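Local coordinates for protein putative aldo/keto reductase (Salmonella enterica subsp. enterica serovar Typhimurium, PDB 4R9O) that probably acts as an NADP-dependent oxidoreductase of the aldo/keto reductase family, with a TIM-barrel fold, at residues Ser18-Gly23 against Pro262-Gly267; Met22-Leu27 against Ser39-His44; Thr50-Ala55 against Glu79-Val84; Ala242-Gln247 against Val272-Glu277. All blocks are in the same frame, centred on the assembly; numbering follows the deposited sequence.

Contact 1 pairs the first barrel strand, 16-23, with the last, 261-264, so the loop it closes spans most of the chain. Contact 2 starts from the same strand end, sharing Met22 and Gly23 with contact 1, and turns back through helix 34-46 to close a short loop. The chain then enters contact 3, where strand 51-53 meets strand 82-90. Contacts 2 and 3 follow in series, contact 3 nested inside the loop that contact 1 closes, and strand 51-53 also lies beside strand 16-23. Contact 4 crosses contact 1: its helices 245-254 and 269-276 come before and after strand 261-264. Contacts 3 and 4 lie about 22 Å apart, centre to centre, without touching.

Contact 1: residues Ser18-Gly23 against Pro262-Gly267; sequences SRFVMG and PIIGSG
Two donors grip the carbonyl oxygen of Val21, one strong and one weak. Ile264 N gives Val21 O a 2.7 Å hydrogen bond that runs nearly along the C=O axis, and the CA-H of Ile263 adds a contact, CA to Val21 O 3.2 Å. On either side of this bond, Val21 N donates to Pro262 O at 2.9 Å and Gly23 N to Ile264 O at 2.6 Å. These three bonds join parallel strands 16-23 and 261-264, the first and last of the (beta/alpha)8 barrel, and so close its cylinder. Val21 and Ile263 lie side by side on the inner face, near Met210 of strand 210-212. On the outer face Met22 and Ile264 turn toward helix 269-276; bends at chi2 and chi3 bring Met22 CE to 3.2 Å from Ser266 O. Phe20, with CG anti to the carbonyl carbon, crosses the proline ring obliquely, its CE1 3.7 Å from Pro262 CG. Gly23 lets Ile263 CG2 come to 3.5 Å from its CA. At the strand ends a water donates to both Gly23 O and Gly265 O, just before Ser266 and Gly267, which probably bind NADP(+).

Contact 2: residues Met22-Leu27 against Ser39-His44; sequences MGYWRL and SFIEEH
In this first beta-alpha unit of the TIM barrel, Met22 at the end of strand 16-23 and Tyr24, which opens the type I turn after it, pack against helix 34-46. A buried hydrogen bond, 3.0 Å between Tyr24 OH and His44 NE2, joins the two segments tip to tip, with the hydroxyl in the plane of the imidazole at its edge. His44 takes the crowded chi1 position (72°), with CG between the backbone N and the carbonyl carbon. Its ring is sandwiched: Ile41 O sits 3.6 Å above the ring centre on one face, and Met22 CB makes a CH-pi contact with the other, 4.2 Å from the centroid. ND1 is hydrogen-bonded to Val49 O, so both ring nitrogens are engaged and the rotation of the ring is fixed. The phenol of Tyr24 is held further by His54, whose ring lies nearly parallel to it, and by the edge-to-face ring of Phe67. Phe40, with CG anti to the backbone N, reaches toward the methionine and meets it in a Met-aromatic contact at the ring edge. Met22 SD stands 3.8 Å from Phe40 CZ, while Met22 CE lies in the plane of that ring.

Contact 3: residues Thr50-Ala55 against Glu79-Val84; sequences TTVDHA and EKLQIV
A beta-alpha-beta unit of the TIM barrel brings strand 51-53 beside the start of strand 82-90, in parallel, after passing through helix 63-73. Four backbone hydrogen bonds zip the pair. Val52 is gripped at both ends: its N donates to Gln82 O and its O accepts from Val84 N, both at 2.9 Å and both nearly along the C=O axis. The flanking bonds are less regular. Gln82 N approaches Thr50 O from 45° out of the carbonyl plane, whereas His54 N meets Val84 O at 2.7 Å within it. Between them, the CA-H of Thr51 points at Gln82 O, CA to O 3.3 Å.

Side chains alternate across the sheet. On the outer face Val52 keeps CG2 in the crowded position, 3.9 Å from Ile83 CG1, and its CG1 meets Leu81 CD2 at 4.0 Å. On the inner face Thr51, Asp53 and Val84 gather. Thr51 CG2 packs on Val84 CG2, and Thr51 OG1 is hydrogen-bonded to Ser18 N. Asp53, with CG anti to the backbone N (chi1 -178°), lays OD1 3.9 Å from Val84 CG1. The buried carboxylate of Asp53 is met at both oxygens, OD1 by a hydrogen bond from Gln183 and OD2 by a salt bridge to Lys86, which also bonds His54 O and would probably stabilise the charged form of the aspartate. With Tyr58, the likely proton donor, close to Asp53, the geometry is consistent with the Asp-Tyr-Lys cluster of the aldo/keto reductase active site.

Contact 4: residues Ala242-Gln247 against Val272-Glu277; sequences ASSIEQ and VRAALE
Packing is tightest where Gln247, on the first turn of helix 245-254, presses on the last turn of helix 269-276. Gln247 CG, anti to its own carbonyl carbon, comes to 2.9 Å from Ala274 O, a short approach for carbon and oxygen. Beyond CG the chain runs extended and crosses Glu277 obliquely. The amide and carboxylate planes are turned 63° apart, with Gln247 CD 3.5 Å from Glu277 OE2 and 3.9 Å from Glu277 CB. The backbones also come close here, with Gln247 CA 5.6 Å from Ala275 CA. Toward solvent the fit loosens. Ser243 is exposed, and its CB only grazes the carboxylate, 4.1 Å from Glu277 OE2; Ser244 OG stays 4.5 Å from Ala274 CB. The carboxylate of Glu246 forms a salt bridge with Arg271, which precedes Val272 on the facing helix. Within that helix Val272 O accepts from both Ala275 N and Leu276 N. The two helices come before and after strand 261-264 in the chain and pack outside the barrel: Ala275 rests on Ile264 and on Tyr250 of helix 245-254, Leu276 touches Phe20 of the first-strand segment, and Ile245 turns instead to helices 219-222 and 227-240.

Contact 1: residues Ser18-Gly23 against Pro262-Gly267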
loop_
_atom_site.group_PDB
_atom_site.type_symbol
_atom_site.label_atom_id
_atom_site.label_comp_id
_atom_site.label_asym_id
_atom_site.label_seq_id
_atom_site.Cartn_x
_atom_site.Cartn_y
_atom_site.Cartn_z
ATOM N N SER C 18 -4.339 38.681 -6.313
ATOM C CA SER C 18 -3.219 38.627 -7.243
ATOM C C SER C 18 -2.939 37.141 -7.513
ATOM O O SER C 18 -3.099 36.313 -6.626
ATOM C CB SER C 18 -1.993 39.363 -6.685
ATOM O OG SER C 18 -1.574 38.814 -5.449
ATOM N N ARG C 19 -2.553 36.814 -8.740
ATOM C CA ARG C 19 -2.309 35.433 -9.156
ATOM C C ARG C 19 -1.218 34.752 -8.329
ATOM O O ARG C 19 -1.243 33.537 -8.117
ATOM C CB ARG C 19 -1.935 35.405 -10.639
ATOM C CG ARG C 19 -1.925 34.036 -11.260
ATOM C CD ARG C 19 -1.545 34.140 -12.717
ATOM N NE ARG C 19 -1.710 32.864 -13.388
ATOM C CZ ARG C 19 -1.408 32.651 -14.659
ATOM N NH1 ARG C 19 -0.920 33.643 -15.394
ATOM N NH2 ARG C 19 -1.591 31.444 -15.187
ATOM N N PHE C 20 -0.246 35.538 -7.881
ATOM C CA PHE C 20 0.757 35.044 -6.945
ATOM C C PHE C 20 0.472 35.603 -5.550
ATOM O O PHE C 20 0.099 36.760 -5.397
ATOM C CB PHE C 20 2.169 35.419 -7.403
ATOM C CG PHE C 20 2.725 34.517 -8.470
ATOM C CD1 PHE C 20 3.492 33.414 -8.132
ATOM C CD2 PHE C 20 2.496 34.779 -9.810
ATOM C CE1 PHE C 20 4.009 32.575 -9.114
ATOM C CE2 PHE C 20 3.018 33.954 -10.799
ATOM C CZ PHE C 20 3.777 32.849 -10.447
ATOM N N VAL C 21 0.650 34.763 -4.536
ATOM C CA VAL C 21 0.331 35.117 -3.155
ATOM C C VAL C 21 1.580 35.122 -2.278
ATOM O O VAL C 21 2.359 34.166 -2.295
ATOM C CB VAL C 21 -0.710 34.129 -2.576
ATOM C CG1 VAL C 21 -0.947 34.384 -1.082
ATOM C CG2 VAL C 21 -2.015 34.225 -3.360
ATOM N N MET C 22 1.796 36.197 -1.520
ATOM C CA MET C 22 2.923 36.212 -0.582
ATOM C C MET C 22 2.539 35.519 0.722
ATOM O O MET C 22 1.646 35.978 1.434
ATOM C CB MET C 22 3.394 37.642 -0.298
ATOM C CG MET C 22 4.677 37.700 0.524
ATOM S SD MET C 22 6.089 36.999 -0.365
ATOM C CE MET C 22 6.866 36.032 0.923
ATOM N N GLY C 23 3.214 34.415 1.032
ATOM C CA GLY C 23 2.948 33.656 2.251
ATOM C C GLY C 23 3.879 34.054 3.395
ATOM O O GLY C 23 5.084 34.220 3.204
ATOM N N PRO C 262 -0.088 30.364 -6.901
ATOM C CA PRO C 262 1.072 29.915 -6.112
ATOM C C PRO C 262 1.380 30.834 -4.936
ATOM O O PRO C 262 1.403 32.058 -5.094
ATOM C CB PRO C 262 2.224 29.928 -7.127
ATOM C CG PRO C 262 1.551 29.887 -8.485
ATOM C CD PRO C 262 0.273 30.665 -8.299
ATOM N N ILE C 263 1.604 30.241 -3.764
ATOM C CA ILE C 263 2.031 30.989 -2.584
ATOM C C ILE C 263 3.542 30.993 -2.510
ATOM O O ILE C 263 4.165 29.930 -2.464
ATOM C CB ILE C 263 1.469 30.389 -1.278
ATOM C CG1 ILE C 263 -0.062 30.353 -1.324
ATOM C CG2 ILE C 263 1.994 31.159 -0.058
ATOM C CD1 ILE C 263 -0.686 29.484 -0.236
ATOM N N ILE C 264 4.123 32.188 -2.528
ATOM C CA ILE C 264 5.562 32.360 -2.420
ATOM C C ILE C 264 5.896 32.573 -0.952
ATOM O O ILE C 264 5.217 33.341 -0.273
ATOM C CB ILE C 264 6.062 33.570 -3.240
ATOM C CG1 ILE C 264 5.379 33.631 -4.607
ATOM C CG2 ILE C 264 7.587 33.561 -3.361
ATOM C CD1 ILE C 264 5.587 34.964 -5.307
ATOM N N GLY C 265 6.938 31.910 -0.461
ATOM C CA GLY C 265 7.270 31.985 0.950
ATOM C C GLY C 265 8.614 32.602 1.279
ATOM O O GLY C 265 9.022 32.618 2.442
ATOM N N SER C 266 9.307 33.108 0.263
ATOM C CA SER C 266 10.645 33.662 0.457
ATOM C C SER C 266 10.608 35.123 0.893
ATOM O O SER C 266 9.948 35.949 0.265
ATOM C CB SER C 266 11.471 33.531 -0.828
ATOM O OG SER C 266 12.670 34.294 -0.741
ATOM N N GLY C 267 11.344 35.437 1.957
ATOM C CA GLY C 267 11.433 36.799 2.450
ATOM C C GLY C 267 12.430 37.645 1.681
ATOM O O GLY C 267 12.760 38.752 2.094
HETATM O O HOH W 1 6.883 32.702 4.525
#

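Contact 2: residues Met22-Leu27 against Ser39-His44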
loop_
_atom_site.group_PDB
_atom_site.type_symbol
_atom_site.label_atom_id
_atom_site.label_comp_id
_atom_site.label_asym_id
_atom_site.label_seq_id
_atom_site.Cartn_x
_atom_site.Cartn_y
_atom_site.Cartn_z
ATOM N N MET C 22 1.796 36.197 -1.520
ATOM C CA MET C 22 2.923 36.212 -0.582
ATOM C C MET C 22 2.539 35.519 0.722
ATOM O O MET C 22 1.646 35.978 1.434
ATOM C CB MET C 22 3.394 37.642 -0.298
ATOM C CG MET C 22 4.677 37.700 0.524
ATOM S SD MET C 22 6.089 36.999 -0.365
ATOM C CE MET C 22 6.866 36.032 0.923
ATOM N N GLY C 23 3.214 34.415 1.032
ATOM C CA GLY C 23 2.948 33.656 2.251
ATOM C C GLY C 23 3.879 34.054 3.395
ATOM O O GLY C 23 5.084 34.220 3.204
ATOM N N TYR C 24 3.322 34.199 4.594
ATOM C CA TYR C 24 4.091 34.708 5.719
ATOM C C TYR C 24 4.296 33.693 6.848
ATOM O O TYR C 24 4.587 34.075 7.983
ATOM C CB TYR C 24 3.422 35.980 6.258
ATOM C CG TYR C 24 3.751 37.201 5.422
ATOM C CD1 TYR C 24 4.951 37.888 5.611
ATOM C CD2 TYR C 24 2.883 37.659 4.435
ATOM C CE1 TYR C 24 5.274 38.996 4.845
ATOM C CE2 TYR C 24 3.200 38.778 3.658
ATOM C CZ TYR C 24 4.395 39.441 3.869
ATOM O OH TYR C 24 4.722 40.555 3.120
ATOM N N TRP C 25 4.198 32.402 6.537
ATOM C CA TRP C 25 4.349 31.397 7.581
ATOM C C TRP C 25 5.770 31.338 8.140
ATOM O O TRP C 25 5.955 30.917 9.278
ATOM C CB TRP C 25 3.900 30.015 7.071
ATOM C CG TRP C 25 4.918 29.197 6.322
ATOM C CD1 TRP C 25 5.714 28.205 6.834
ATOM C CD2 TRP C 25 5.225 29.274 4.926
ATOM N NE1 TRP C 25 6.506 27.671 5.843
ATOM C CE2 TRP C 25 6.222 28.307 4.663
ATOM C CE3 TRP C 25 4.754 30.061 3.873
ATOM C CZ2 TRP C 25 6.760 28.114 3.388
ATOM C CZ3 TRP C 25 5.285 29.863 2.605
ATOM C CH2 TRP C 25 6.279 28.895 2.374
ATOM N N ARG C 26 6.756 31.794 7.364
ATOM C CA ARG C 26 8.168 31.787 7.777
ATOM C C ARG C 26 8.655 33.144 8.291
ATOM O O ARG C 26 9.853 33.329 8.498
ATOM C CB ARG C 26 9.071 31.364 6.610
ATOM C CG ARG C 26 8.838 29.956 6.099
ATOM C CD ARG C 26 9.797 28.960 6.740
ATOM N NE ARG C 26 11.146 29.066 6.184
ATOM C CZ ARG C 26 12.265 28.899 6.884
ATOM N NH1 ARG C 26 13.445 29.016 6.290
ATOM N NH2 ARG C 26 12.208 28.612 8.174
ATOM N N LEU C 27 7.733 34.086 8.473
ATOM C CA LEU C 27 8.082 35.465 8.813
ATOM C C LEU C 27 9.058 35.596 9.979
ATOM O O LEU C 27 10.019 36.358 9.891
ATOM C CB LEU C 27 6.818 36.269 9.120
ATOM C CG LEU C 27 7.017 37.741 9.521
ATOM C CD1 LEU C 27 7.975 38.473 8.577
ATOM C CD2 LEU C 27 5.675 38.449 9.550
ATOM N N SER C 39 8.924 47.804 4.264
ATOM C CA SER C 39 9.598 47.944 2.976
ATOM C C SER C 39 9.378 46.728 2.073
ATOM O O SER C 39 9.156 46.880 0.869
ATOM C CB SER C 39 11.096 48.170 3.191
ATOM O OG SER C 39 11.300 49.261 4.064
ATOM N N PHE C 40 9.453 45.534 2.660
ATOM C CA PHE C 40 9.240 44.284 1.923
ATOM C C PHE C 40 7.817 44.186 1.366
ATOM O O PHE C 40 7.618 43.791 0.218
ATOM C CB PHE C 40 9.537 43.071 2.820
ATOM C CG PHE C 40 9.303 41.750 2.143
ATOM C CD1 PHE C 40 10.188 41.284 1.184
ATOM C CD2 PHE C 40 8.196 40.975 2.463
ATOM C CE1 PHE C 40 9.976 40.075 0.552
ATOM C CE2 PHE C 40 7.968 39.763 1.832
ATOM C CZ PHE C 40 8.854 39.305 0.879
ATOM N N ILE C 41 6.835 44.535 2.191
ATOM C CA ILE C 41 5.443 44.591 1.763
ATOM C C ILE C 41 5.283 45.578 0.610
ATOM O O ILE C 41 4.717 45.243 -0.425
ATOM C CB ILE C 41 4.507 44.998 2.927
ATOM C CG1 ILE C 41 4.491 43.907 4.004
ATOM C CG2 ILE C 41 3.093 45.268 2.412
ATOM C CD1 ILE C 41 3.804 44.322 5.289
ATOM N N GLU C 42 5.798 46.795 0.791
ATOM C CA GLU C 42 5.747 47.810 -0.258
ATOM C C GLU C 42 6.399 47.327 -1.547
ATOM O O GLU C 42 5.956 47.678 -2.637
ATOM C CB GLU C 42 6.425 49.106 0.213
ATOM C CG GLU C 42 5.631 49.858 1.255
ATOM C CD GLU C 42 6.319 51.126 1.702
ATOM O OE1 GLU C 42 7.535 51.262 1.449
ATOM O OE2 GLU C 42 5.642 51.983 2.306
ATOM N N GLU C 43 7.452 46.524 -1.425
ATOM C CA GLU C 43 8.175 46.050 -2.601
ATOM C C GLU C 43 7.399 44.980 -3.373
ATOM O O GLU C 43 7.431 44.967 -4.606
ATOM C CB GLU C 43 9.561 45.527 -2.209
ATOM C CG GLU C 43 10.638 46.625 -2.242
ATOM C CD GLU C 43 11.948 46.221 -1.585
ATOM O OE1 GLU C 43 11.960 45.228 -0.832
ATOM O OE2 GLU C 43 12.968 46.906 -1.819
ATOM N N HIS C 44 6.696 44.081 -2.685
ATOM C CA HIS C 44 5.970 43.075 -3.450
ATOM C C HIS C 44 4.644 43.671 -3.929
ATOM O O HIS C 44 4.118 43.276 -4.973
ATOM C CB HIS C 44 5.807 41.745 -2.667
ATOM C CG HIS C 44 4.842 41.763 -1.513
ATOM N ND1 HIS C 44 3.495 42.020 -1.657
ATOM C CD2 HIS C 44 5.024 41.445 -0.208
ATOM C CE1 HIS C 44 2.898 41.905 -0.482
ATOM N NE2 HIS C 44 3.803 41.551 0.413
#

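Contact 3: residues Thr50-Ala55 against Glu79-Val84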
loop_
_atom_site.group_PDB
_atom_site.type_symbol
_atom_site.label_atom_id
_atom_site.label_comp_id
_atom_site.label_asym_id
_atom_site.label_seq_id
_atom_site.Cartn_x
_atom_site.Cartn_y
_atom_site.Cartn_z
ATOM N N THR C 50 -0.639 41.522 -4.155
ATOM C CA THR C 50 -1.494 42.169 -3.166
ATOM C C THR C 50 -2.094 41.209 -2.134
ATOM O O THR C 50 -2.472 41.625 -1.037
ATOM C CB THR C 50 -2.642 42.928 -3.858
ATOM O OG1 THR C 50 -3.450 42.005 -4.597
ATOM C CG2 THR C 50 -2.081 44.002 -4.805
ATOM N N THR C 51 -2.199 39.931 -2.483
ATOM C CA THR C 51 -2.800 38.960 -1.579
ATOM C C THR C 51 -1.753 38.317 -0.674
ATOM O O THR C 51 -0.703 37.874 -1.143
ATOM C CB THR C 51 -3.536 37.841 -2.345
ATOM O OG1 THR C 51 -4.367 38.410 -3.365
ATOM C CG2 THR C 51 -4.397 37.042 -1.375
ATOM N N VAL C 52 -2.036 38.273 0.626
ATOM C CA VAL C 52 -1.075 37.746 1.592
ATOM C C VAL C 52 -1.721 36.660 2.455
ATOM O O VAL C 52 -2.905 36.727 2.809
ATOM C CB VAL C 52 -0.490 38.858 2.498
ATOM C CG1 VAL C 52 0.252 39.921 1.654
ATOM C CG2 VAL C 52 -1.577 39.508 3.323
ATOM N N ASP C 53 -0.933 35.651 2.783
ATOM C CA ASP C 53 -1.469 34.466 3.429
ATOM C C ASP C 53 -0.889 34.286 4.830
ATOM O O ASP C 53 0.328 34.222 5.006
ATOM C CB ASP C 53 -1.194 33.233 2.560
ATOM C CG ASP C 53 -1.766 31.966 3.158
ATOM O OD1 ASP C 53 -2.979 31.723 2.982
ATOM O OD2 ASP C 53 -1.000 31.230 3.813
ATOM N N HIS C 54 -1.782 34.212 5.815
ATOM C CA HIS C 54 -1.430 34.073 7.234
ATOM C C HIS C 54 -2.159 32.896 7.882
ATOM O O HIS C 54 -3.008 32.272 7.252
ATOM C CB HIS C 54 -1.772 35.357 8.001
ATOM C CG HIS C 54 -0.811 36.484 7.749
ATOM N ND1 HIS C 54 0.347 36.640 8.473
ATOM C CD2 HIS C 54 -0.839 37.492 6.849
ATOM C CE1 HIS C 54 1.001 37.705 8.027
ATOM N NE2 HIS C 54 0.298 38.239 7.041
ATOM N N ALA C 55 -1.845 32.622 9.150
ATOM C CA ALA C 55 -2.628 31.676 9.958
ATOM C C ALA C 55 -2.411 31.988 11.426
ATOM O O ALA C 55 -1.364 32.506 11.797
ATOM C CB ALA C 55 -2.249 30.223 9.660
ATOM N N GLU C 79 -5.566 48.827 2.942
ATOM C CA GLU C 79 -6.544 48.874 1.865
ATOM C C GLU C 79 -6.001 48.283 0.571
ATOM O O GLU C 79 -6.763 47.906 -0.312
ATOM C CB GLU C 79 -6.979 50.312 1.612
ATOM C CG GLU C 79 -7.420 51.063 2.847
ATOM C CD GLU C 79 -7.300 52.571 2.664
ATOM O OE1 GLU C 79 -6.217 53.032 2.242
ATOM O OE2 GLU C 79 -8.291 53.290 2.925
ATOM N N LYS C 80 -4.680 48.208 0.464
ATOM C CA LYS C 80 -4.044 47.758 -0.765
ATOM C C LYS C 80 -3.843 46.243 -0.781
ATOM O O LYS C 80 -3.450 45.672 -1.797
ATOM C CB LYS C 80 -2.697 48.464 -0.958
ATOM C CG LYS C 80 -2.775 49.985 -0.972
ATOM C CD LYS C 80 -1.409 50.590 -1.277
ATOM C CE LYS C 80 -1.445 52.121 -1.315
ATOM N NZ LYS C 80 -1.686 52.724 0.027
ATOM N N LEU C 81 -4.114 45.602 0.351
ATOM C CA LEU C 81 -3.887 44.169 0.496
ATOM C C LEU C 81 -5.186 43.376 0.579
ATOM O O LEU C 81 -6.213 43.882 1.034
ATOM C CB LEU C 81 -3.061 43.881 1.750
ATOM C CG LEU C 81 -1.697 44.557 1.931
ATOM C CD1 LEU C 81 -1.324 44.630 3.414
ATOM C CD2 LEU C 81 -0.646 43.795 1.148
ATOM N N GLN C 82 -5.135 42.126 0.134
ATOM C CA GLN C 82 -6.166 41.159 0.486
ATOM C C GLN C 82 -5.534 40.215 1.500
ATOM O O GLN C 82 -4.567 39.515 1.194
ATOM C CB GLN C 82 -6.690 40.392 -0.731
ATOM C CG GLN C 82 -7.324 41.264 -1.797
ATOM C CD GLN C 82 -6.274 41.903 -2.675
ATOM O OE1 GLN C 82 -6.351 43.092 -3.003
ATOM N NE2 GLN C 82 -5.267 41.117 -3.044
ATOM N N ILE C 83 -6.057 40.222 2.715
ATOM C CA ILE C 83 -5.488 39.411 3.771
ATOM C C ILE C 83 -6.275 38.134 3.995
ATOM O O ILE C 83 -7.484 38.155 4.227
ATOM C CB ILE C 83 -5.409 40.166 5.092
ATOM C CG1 ILE C 83 -4.624 41.465 4.890
ATOM C CG2 ILE C 83 -4.755 39.268 6.148
ATOM C CD1 ILE C 83 -4.532 42.321 6.130
ATOM N N VAL C 84 -5.560 37.023 3.916
ATOM C CA VAL C 84 -6.141 35.708 4.114
ATOM C C VAL C 84 -5.534 35.132 5.376
ATOM O O VAL C 84 -4.312 35.145 5.536
ATOM C CB VAL C 84 -5.859 34.754 2.931
ATOM C CG1 VAL C 84 -6.498 33.372 3.194
ATOM C CG2 VAL C 84 -6.353 35.337 1.603
#

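Contact 4: residues Ala242-Gln247 against Val272-Glu277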
loop_
_atom_site.group_PDB
_atom_site.type_symbol
_atom_site.label_atom_id
_atom_site.label_comp_id
_atom_site.label_asym_id
_atom_site.label_seq_id
_atom_site.Cartn_x
_atom_site.Cartn_y
_atom_site.Cartn_z
ATOM N N ALA C 242 14.954 30.480 -19.211
ATOM C CA ALA C 242 14.503 30.892 -17.891
ATOM C C ALA C 242 15.692 31.185 -16.980
ATOM O O ALA C 242 16.677 30.446 -16.958
ATOM C CB ALA C 242 13.605 29.819 -17.274
ATOM N N SER C 243 15.585 32.274 -16.226
ATOM C CA SER C 243 16.635 32.708 -15.314
ATOM C C SER C 243 16.988 31.680 -14.235
ATOM O O SER C 243 18.121 31.646 -13.743
ATOM C CB SER C 243 16.216 34.016 -14.647
ATOM O OG SER C 243 16.930 34.219 -13.440
ATOM N N SER C 244 16.023 30.842 -13.871
ATOM C CA SER C 244 16.197 29.939 -12.742
ATOM C C SER C 244 15.204 28.789 -12.815
ATOM O O SER C 244 14.257 28.832 -13.600
ATOM C CB SER C 244 16.019 30.696 -11.431
ATOM O OG SER C 244 14.686 31.163 -11.306
ATOM N N ILE C 245 15.408 27.761 -12.000
ATOM C CA ILE C 245 14.500 26.621 -12.039
ATOM C C ILE C 245 13.204 26.898 -11.282
ATOM O O ILE C 245 12.190 26.268 -11.561
ATOM C CB ILE C 245 15.158 25.342 -11.482
ATOM C CG1 ILE C 245 15.492 25.498 -10.001
ATOM C CG2 ILE C 245 16.405 24.994 -12.280
ATOM C CD1 ILE C 245 16.029 24.236 -9.368
ATOM N N GLU C 246 13.227 27.837 -10.336
ATOM C CA GLU C 246 12.005 28.215 -9.620
ATOM C C GLU C 246 10.949 28.673 -10.605
ATOM O O GLU C 246 9.772 28.369 -10.455
ATOM C CB GLU C 246 12.259 29.335 -8.601
ATOM C CG GLU C 246 13.210 28.990 -7.477
ATOM C CD GLU C 246 14.632 29.437 -7.767
ATOM O OE1 GLU C 246 15.143 29.133 -8.867
ATOM O OE2 GLU C 246 15.237 30.096 -6.893
ATOM N N GLN C 247 11.386 29.429 -11.610
ATOM C CA GLN C 247 10.487 29.886 -12.663
ATOM C C GLN C 247 9.829 28.736 -13.390
ATOM O O GLN C 247 8.651 28.798 -13.725
ATOM C CB GLN C 247 11.241 30.742 -13.668
ATOM C CG GLN C 247 11.457 32.117 -13.181
ATOM C CD GLN C 247 12.466 32.864 -14.003
ATOM O OE1 GLN C 247 13.215 33.685 -13.479
ATOM N NE2 GLN C 247 12.496 32.584 -15.305
ATOM N N VAL C 272 11.141 36.660 -4.944
ATOM C CA VAL C 272 9.770 36.985 -5.325
ATOM C C VAL C 272 9.705 37.459 -6.777
ATOM O O VAL C 272 8.856 37.015 -7.544
ATOM C CB VAL C 272 9.166 38.087 -4.429
ATOM C CG1 VAL C 272 7.821 38.564 -4.990
ATOM C CG2 VAL C 272 9.034 37.608 -2.995
ATOM N N ARG C 273 10.602 38.373 -7.141
ATOM C CA ARG C 273 10.672 38.896 -8.503
ATOM C C ARG C 273 10.916 37.768 -9.493
ATOM O O ARG C 273 10.293 37.709 -10.556
ATOM C CB ARG C 273 11.777 39.950 -8.614
ATOM C CG ARG C 273 11.874 40.631 -9.966
ATOM C CD ARG C 273 12.917 41.741 -9.951
ATOM N NE ARG C 273 12.644 42.740 -8.920
ATOM C CZ ARG C 273 13.488 43.070 -7.944
ATOM N NH1 ARG C 273 14.675 42.487 -7.860
ATOM N NH2 ARG C 273 13.143 43.990 -7.055
ATOM N N ALA C 274 11.807 36.854 -9.124
ATOM C CA ALA C 274 12.134 35.714 -9.971
ATOM C C ALA C 274 10.980 34.725 -10.049
ATOM O O ALA C 274 10.955 33.867 -10.915
ATOM C CB ALA C 274 13.391 35.016 -9.468
ATOM N N ALA C 275 10.028 34.833 -9.135
ATOM C CA ALA C 275 8.859 33.972 -9.184
ATOM C C ALA C 275 7.867 34.500 -10.213
ATOM O O ALA C 275 7.297 33.743 -10.990
ATOM C CB ALA C 275 8.209 33.877 -7.812
ATOM N N LEU C 276 7.681 35.813 -10.216
ATOM C CA LEU C 276 6.650 36.444 -11.029
ATOM C C LEU C 276 6.922 36.327 -12.521
ATOM O O LEU C 276 6.008 36.432 -13.332
ATOM C CB LEU C 276 6.508 37.912 -10.635
ATOM C CG LEU C 276 6.363 38.115 -9.124
ATOM C CD1 LEU C 276 6.195 39.584 -8.775
ATOM C CD2 LEU C 276 5.207 37.276 -8.569
ATOM N N GLU C 277 8.182 36.099 -12.878
ATOM C CA GLU C 277 8.568 35.948 -14.276
ATOM C C GLU C 277 8.012 34.662 -14.904
ATOM O O GLU C 277 8.043 34.501 -16.125
ATOM C CB GLU C 277 10.094 35.982 -14.405
ATOM C CG GLU C 277 10.708 37.325 -14.013
ATOM C CD GLU C 277 12.216 37.367 -14.184
ATOM O OE1 GLU C 277 12.813 38.436 -13.930
ATOM O OE2 GLU C 277 12.807 36.335 -14.568
#